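Local coordinates for translocator protein bipD (Burkholderia pseudomallei, PDB 3NFT), which is required for invasion of epithelial cells and survival within host cells, and probably regulates type III secretion of the effectors BipB and BipC, at residues A[36-41]-A[93-98]; A[52-57]-A[259-264]. All coordinates share one frame; numbering follows the deposited sequence.

Interaction 1 (A[36-41]-A[93-98])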
loop_
_atom_site.group_PDB
_atom_site.type_symbol
_atom_site.label_atom_id
_atom_site.label_comp_id
_atom_site.label_asym_id
_atom_site.label_seq_id
_atom_site.Cartn_x
_atom_site.Cartn_y
_atom_site.Cartn_z
ATOM N N ALA A 36 -1.759 18.401 -16.112
ATOM C CA ALA A 36 -2.832 17.678 -15.442
ATOM C C ALA A 36 -3.566 18.562 -14.428
ATOM O O ALA A 36 -4.470 18.086 -13.714
ATOM C CB ALA A 36 -2.287 16.436 -14.764
ATOM N N GLY A 37 -3.198 19.832 -14.349
ATOM C CA GLY A 37 -3.910 20.810 -13.543
ATOM C C GLY A 37 -3.342 21.055 -12.163
ATOM O O GLY A 37 -3.929 21.794 -11.370
ATOM N N VAL A 38 -2.165 20.500 -11.886
ATOM C CA VAL A 38 -1.542 20.602 -10.559
ATOM C C VAL A 38 -0.225 21.402 -10.632
ATOM O O VAL A 38 0.695 21.019 -11.334
ATOM C CB VAL A 38 -1.288 19.186 -9.985
ATOM C CG1 VAL A 38 -0.606 19.249 -8.605
ATOM C CG2 VAL A 38 -2.612 18.410 -9.877
ATOM N N ASP A 39 -0.161 22.519 -9.908
ATOM C CA ASP A 39 1.028 23.356 -9.846
ATOM C C ASP A 39 1.196 23.878 -8.438
ATOM O O ASP A 39 0.553 24.846 -8.049
ATOM C CB ASP A 39 0.927 24.518 -10.836
ATOM C CG ASP A 39 2.214 25.331 -10.924
ATOM O OD1 ASP A 39 2.284 26.214 -11.804
ATOM O OD2 ASP A 39 3.148 25.136 -10.116
ATOM N N ARG A 40 2.068 23.221 -7.673
ATOM C CA ARG A 40 2.269 23.584 -6.285
ATOM C C ARG A 40 2.815 24.974 -6.078
ATOM O O ARG A 40 2.710 25.534 -4.996
ATOM C CB ARG A 40 3.185 22.577 -5.586
ATOM C CG ARG A 40 4.581 22.444 -6.217
ATOM C CD ARG A 40 5.468 21.450 -5.494
ATOM N NE ARG A 40 6.067 22.080 -4.344
ATOM C CZ ARG A 40 7.299 21.878 -3.879
ATOM N NH1 ARG A 40 8.148 21.005 -4.452
ATOM N NH2 ARG A 40 7.710 22.596 -2.854
ATOM N N ARG A 41 3.479 25.522 -7.100
ATOM C CA ARG A 41 4.041 26.853 -6.985
ATOM C C ARG A 41 2.959 27.919 -6.723
ATOM O O ARG A 41 3.228 28.944 -6.110
ATOM C CB ARG A 41 4.846 27.213 -8.260
ATOM C CG ARG A 41 6.023 26.255 -8.573
ATOM C CD ARG A 41 6.676 26.489 -9.959
ATOM N NE ARG A 41 5.639 26.514 -10.968
ATOM C CZ ARG A 41 5.816 26.939 -12.209
ATOM N NH1 ARG A 41 7.017 27.340 -12.603
ATOM N NH2 ARG A 41 4.791 26.970 -13.043
ATOM N N ARG A 93 -6.530 15.953 -5.572
ATOM C CA ARG A 93 -7.488 14.851 -5.396
ATOM C C ARG A 93 -8.005 14.350 -6.739
ATOM O O ARG A 93 -8.128 13.140 -6.963
ATOM C CB ARG A 93 -8.659 15.292 -4.510
ATOM C CG ARG A 93 -9.579 14.120 -4.134
ATOM C CD ARG A 93 -10.662 14.487 -3.118
ATOM N NE ARG A 93 -11.455 13.302 -2.733
ATOM C CZ ARG A 93 -11.312 12.587 -1.612
ATOM N NH1 ARG A 93 -10.406 12.897 -0.687
ATOM N NH2 ARG A 93 -12.112 11.543 -1.401
ATOM N N ASN A 94 -8.324 15.288 -7.627
ATOM C CA ASN A 94 -8.832 14.933 -8.960
ATOM C C ASN A 94 -7.814 14.078 -9.715
ATOM O O ASN A 94 -8.181 13.085 -10.352
ATOM C CB ASN A 94 -9.155 16.182 -9.780
ATOM C CG ASN A 94 -10.440 16.891 -9.349
ATOM O OD1 ASN A 94 -10.687 18.020 -9.784
ATOM N ND2 ASN A 94 -11.253 16.252 -8.516
ATOM N N LEU A 95 -6.539 14.451 -9.644
ATOM C CA LEU A 95 -5.503 13.695 -10.342
ATOM C C LEU A 95 -5.371 12.285 -9.742
ATOM O O LEU A 95 -5.235 11.304 -10.447
ATOM C CB LEU A 95 -4.171 14.448 -10.317
ATOM C CG LEU A 95 -2.950 13.778 -10.965
ATOM C CD1 LEU A 95 -3.253 13.247 -12.369
ATOM C CD2 LEU A 95 -1.753 14.735 -11.009
ATOM N N LEU A 96 -5.381 12.186 -8.425
ATOM C CA LEU A 96 -5.360 10.857 -7.793
ATOM C C LEU A 96 -6.555 10.001 -8.210
ATOM O O LEU A 96 -6.412 8.814 -8.473
ATOM C CB LEU A 96 -5.280 10.979 -6.263
ATOM C CG LEU A 96 -3.957 11.489 -5.691
ATOM C CD1 LEU A 96 -3.976 11.504 -4.155
ATOM C CD2 LEU A 96 -2.769 10.696 -6.159
ATOM N N GLU A 97 -7.726 10.609 -8.278
ATOM C CA GLU A 97 -8.936 9.885 -8.697
ATOM C C GLU A 97 -8.781 9.336 -10.120
ATOM O O GLU A 97 -9.188 8.203 -10.405
ATOM C CB GLU A 97 -10.169 10.786 -8.567
ATOM C CG GLU A 97 -10.572 10.995 -7.111
ATOM C CD GLU A 97 -11.708 11.998 -6.913
ATOM O OE1 GLU A 97 -12.174 12.608 -7.902
ATOM O OE2 GLU A 97 -12.143 12.168 -5.754
ATOM N N ARG A 98 -8.174 10.126 -11.012
ATOM C CA ARG A 98 -7.931 9.663 -12.388
ATOM C C ARG A 98 -6.943 8.515 -12.431
ATOM O O ARG A 98 -7.136 7.563 -13.178
ATOM C CB ARG A 98 -7.447 10.809 -13.284
ATOM C CG ARG A 98 -8.479 11.906 -13.403
ATOM C CD ARG A 98 -8.270 12.818 -14.602
ATOM N NE ARG A 98 -7.033 13.591 -14.565
ATOM C CZ ARG A 98 -6.845 14.724 -13.876
ATOM N NH1 ARG A 98 -7.798 15.248 -13.105
ATOM N NH2 ARG A 98 -5.679 15.339 -13.945
HETATM O O HOH W 1 -6.105 17.719 -11.528
#

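Interaction 2 (A[52-57]-A[259-264])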
loop_
_atom_site.group_PDB
_atom_site.type_symbol
_atom_site.label_atom_id
_atom_site.label_comp_id
_atom_site.label_asym_id
_atom_site.label_seq_id
_atom_site.Cartn_x
_atom_site.Cartn_y
_atom_site.Cartn_z
ATOM N N ASP A 52 4.772 37.777 3.453
ATOM C CA ASP A 52 5.332 39.096 3.231
ATOM C C ASP A 52 4.412 40.225 3.670
ATOM O O ASP A 52 4.870 41.224 4.214
ATOM C CB ASP A 52 5.698 39.321 1.768
ATOM C CG ASP A 52 6.912 38.504 1.304
ATOM O OD1 ASP A 52 7.659 37.925 2.121
ATOM O OD2 ASP A 52 7.041 38.355 0.097
ATOM N N GLU A 53 3.098 40.045 3.474
ATOM C CA GLU A 53 2.138 41.050 3.911
ATOM C C GLU A 53 2.165 41.194 5.422
ATOM O O GLU A 53 2.183 42.298 5.952
ATOM C CB GLU A 53 0.728 40.696 3.460
ATOM C CG GLU A 53 -0.254 41.827 3.616
ATOM C CD GLU A 53 -0.004 43.021 2.719
ATOM O OE1 GLU A 53 0.690 42.837 1.679
ATOM O OE2 GLU A 53 -0.453 44.145 3.027
ATOM N N PHE A 54 2.173 40.054 6.104
ATOM C CA PHE A 54 2.242 40.040 7.572
ATOM C C PHE A 54 3.516 40.703 8.057
ATOM O O PHE A 54 3.536 41.507 8.995
ATOM C CB PHE A 54 2.158 38.596 8.033
ATOM C CG PHE A 54 1.997 38.416 9.529
ATOM C CD1 PHE A 54 0.723 38.244 10.078
ATOM C CD2 PHE A 54 3.099 38.363 10.361
ATOM C CE1 PHE A 54 0.566 38.033 11.430
ATOM C CE2 PHE A 54 2.928 38.177 11.731
ATOM C CZ PHE A 54 1.637 38.000 12.248
ATOM N N ALA A 55 4.623 40.349 7.431
ATOM C CA ALA A 55 5.917 40.900 7.802
ATOM C C ALA A 55 5.957 42.412 7.649
ATOM O O ALA A 55 6.628 43.114 8.434
ATOM C CB ALA A 55 7.035 40.263 6.933
ATOM N N SER A 56 5.263 42.915 6.628
ATOM C CA SER A 56 5.257 44.343 6.317
ATOM C C SER A 56 4.465 45.197 7.312
ATOM O O SER A 56 4.624 46.410 7.366
ATOM C CB SER A 56 4.743 44.573 4.898
ATOM O OG SER A 56 3.339 44.550 4.828
ATOM N N LEU A 57 3.570 44.569 8.075
ATOM C CA LEU A 57 2.787 45.320 9.032
ATOM C C LEU A 57 3.709 46.008 10.051
ATOM O O LEU A 57 4.680 45.401 10.512
ATOM C CB LEU A 57 1.754 44.398 9.687
ATOM C CG LEU A 57 0.649 45.085 10.466
ATOM C CD1 LEU A 57 -0.634 44.359 10.309
ATOM C CD2 LEU A 57 1.095 45.164 11.932
ATOM N N ASP A 259 6.606 38.485 15.443
ATOM C CA ASP A 259 7.580 37.759 14.642
ATOM C C ASP A 259 7.590 36.257 14.962
ATOM O O ASP A 259 7.886 35.418 14.087
ATOM C CB ASP A 259 8.999 38.326 14.788
ATOM C CG ASP A 259 9.168 39.714 14.178
ATOM O OD1 ASP A 259 8.285 40.167 13.429
ATOM O OD2 ASP A 259 10.238 40.354 14.400
ATOM N N ASN A 260 7.298 35.907 16.216
ATOM C CA ASN A 260 7.176 34.502 16.576
ATOM C C ASN A 260 6.016 33.851 15.785
ATOM O O ASN A 260 6.141 32.713 15.289
ATOM C CB ASN A 260 6.962 34.376 18.079
ATOM C CG ASN A 260 7.285 32.992 18.638
ATOM O OD1 ASN A 260 7.328 31.946 17.928
ATOM N ND2 ASN A 260 7.495 32.971 19.944
ATOM N N ILE A 261 4.878 34.540 15.721
ATOM C CA ILE A 261 3.724 34.023 14.977
ATOM C C ILE A 261 4.084 33.884 13.497
ATOM O O ILE A 261 3.793 32.856 12.908
ATOM C CB ILE A 261 2.473 34.884 15.154
ATOM C CG1 ILE A 261 2.020 34.871 16.628
ATOM C CG2 ILE A 261 1.342 34.420 14.180
ATOM C CD1 ILE A 261 0.840 35.836 16.884
ATOM N N GLN A 262 4.826 34.858 12.947
ATOM C CA GLN A 262 5.249 34.739 11.551
ATOM C C GLN A 262 6.142 33.497 11.376
ATOM O O GLN A 262 6.018 32.764 10.399
ATOM C CB GLN A 262 6.039 35.965 11.086
ATOM C CG GLN A 262 6.406 35.886 9.624
ATOM C CD GLN A 262 7.273 37.033 9.110
ATOM O OE1 GLN A 262 8.204 36.827 8.277
ATOM N NE2 GLN A 262 6.979 38.241 9.555
ATOM N N ASN A 263 7.060 33.275 12.317
ATOM C CA ASN A 263 7.922 32.113 12.213
ATOM C C ASN A 263 7.158 30.792 12.274
ATOM O O ASN A 263 7.466 29.856 11.568
ATOM C CB ASN A 263 9.006 32.116 13.282
ATOM C CG ASN A 263 10.034 31.044 13.031
ATOM O OD1 ASN A 263 9.939 29.945 13.560
ATOM N ND2 ASN A 263 10.973 31.332 12.125
ATOM N N ASP A 264 6.135 30.728 13.110
ATOM C CA ASP A 264 5.320 29.530 13.212
ATOM C C ASP A 264 4.683 29.214 11.872
ATOM O O ASP A 264 4.646 28.059 11.442
ATOM C CB ASP A 264 4.204 29.710 14.250
ATOM C CG ASP A 264 4.700 29.791 15.672
ATOM O OD1 ASP A 264 5.802 29.286 15.966
ATOM O OD2 ASP A 264 3.979 30.403 16.490
#

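Interaction 1 (A[36-41]-A[93-98])
Arg98 reaches from helix 76-103 to the backbone of the loop at 36-41, where its NH2 donates to Ala36 O over 3.0 Å. The bond is bent, 138° at the hydrogen, although it meets a lone pair of the oxygen in the carbonyl plane. A bend at chi3 (-64°) folds the guanidinium back along its own helix, one face lying over Leu95 CA and one edge turned to Ala36 CB. Water 1 donates to the same Ala36 O at 2.8 Å and accepts a weak bond from Arg98 NH1, so the carbonyl is gripped twice. Behind the arginine, Leu95 CD1 lies 4.1 Å from Ala36 CB, while Leu95 CD2 meets Val38 CG2 at 3.9 Å and also borders Ala36 CB; Leu95 and Val38 cross at about a right angle. Leu33 of helix 30-35 also touches Leu95, while His88, Ala91 and Gln92 line Val38. Further along the loop, in the conformer given, Asp39 is held side-on by Arg41 NE and NH2 and caps Arg41 N through OD2. Gly37, at positive phi, closes helix 30-35 with a Schellman motif, making this a helix-to-helix connection folded on helix 76-103, probably within the N-terminal domain.

Interaction 2 (A[52-57]-A[259-264])
Gln262 lies against Phe54 and Ala55 across two nearly antiparallel helices, whose local axes make 172° and approach to 10.4 Å. Its CB rests 3.9 Å from Phe54 CD2 and equally near CE2, coming obliquely to the ring. With CG anti to the backbone N (chi1 -176°) and the chain extended beyond it, the side chain runs past Phe54 in the opposite direction; Gln262 CG passes Phe54 CD2 at 4.2 Å. At the tip, CD and OE1 lie beside Ala55 CB, and Gln262 NE2 comes closer still, 3.3 Å from Ala55 CB. NE2 also sits at the edge of the Phe54 ring, in its plane, with the amide turned 86° to the ring. No hydrogen bond crosses between the two segments. Phe54 CZ extends the apolar contact to Ile261 CG2 at 4.1 Å, those two side chains crossing almost perpendicularly. Deeper in the bundle, Phe54 stacks with Phe151 and touches Met158 and Phe78, while Tyr150 touches Ile261. Lys258 NZ, one turn before Gln262, donates a hydrogen bond to Phe54 O near the C-terminal end of helix 41-56, with weak ones to Ala55 O and Leu57 O. This is antiparallel helix packing of the N-terminal domain against the predicted coiled-coil helix 244-295, consistent with that domain's role as an intramolecular chaperone shielding the coiled coil from premature oligomerization.

Overall arrangement
The two contacts lie at either end of helix 41-56: interaction 1 at the loop leading into it, interaction 2 at its last turn. Their centres are 30 Å apart and their nearest atoms about 12 Å, without touching. The partner helix changes, from 76-103 to 244-295, so interaction 1 is probably internal to the N-terminal domain, whereas interaction 2 joins that domain to the predicted coiled coil. Each is partly buried, pairing inward apolar groups with a polar side chain nearer the surface. Interaction 1, farther from the chain centre, adds a direct hydrogen bond and a water to its aliphatic contacts; interaction 2 joins helix to helix through an aromatic ring and a glutamine without such a bond.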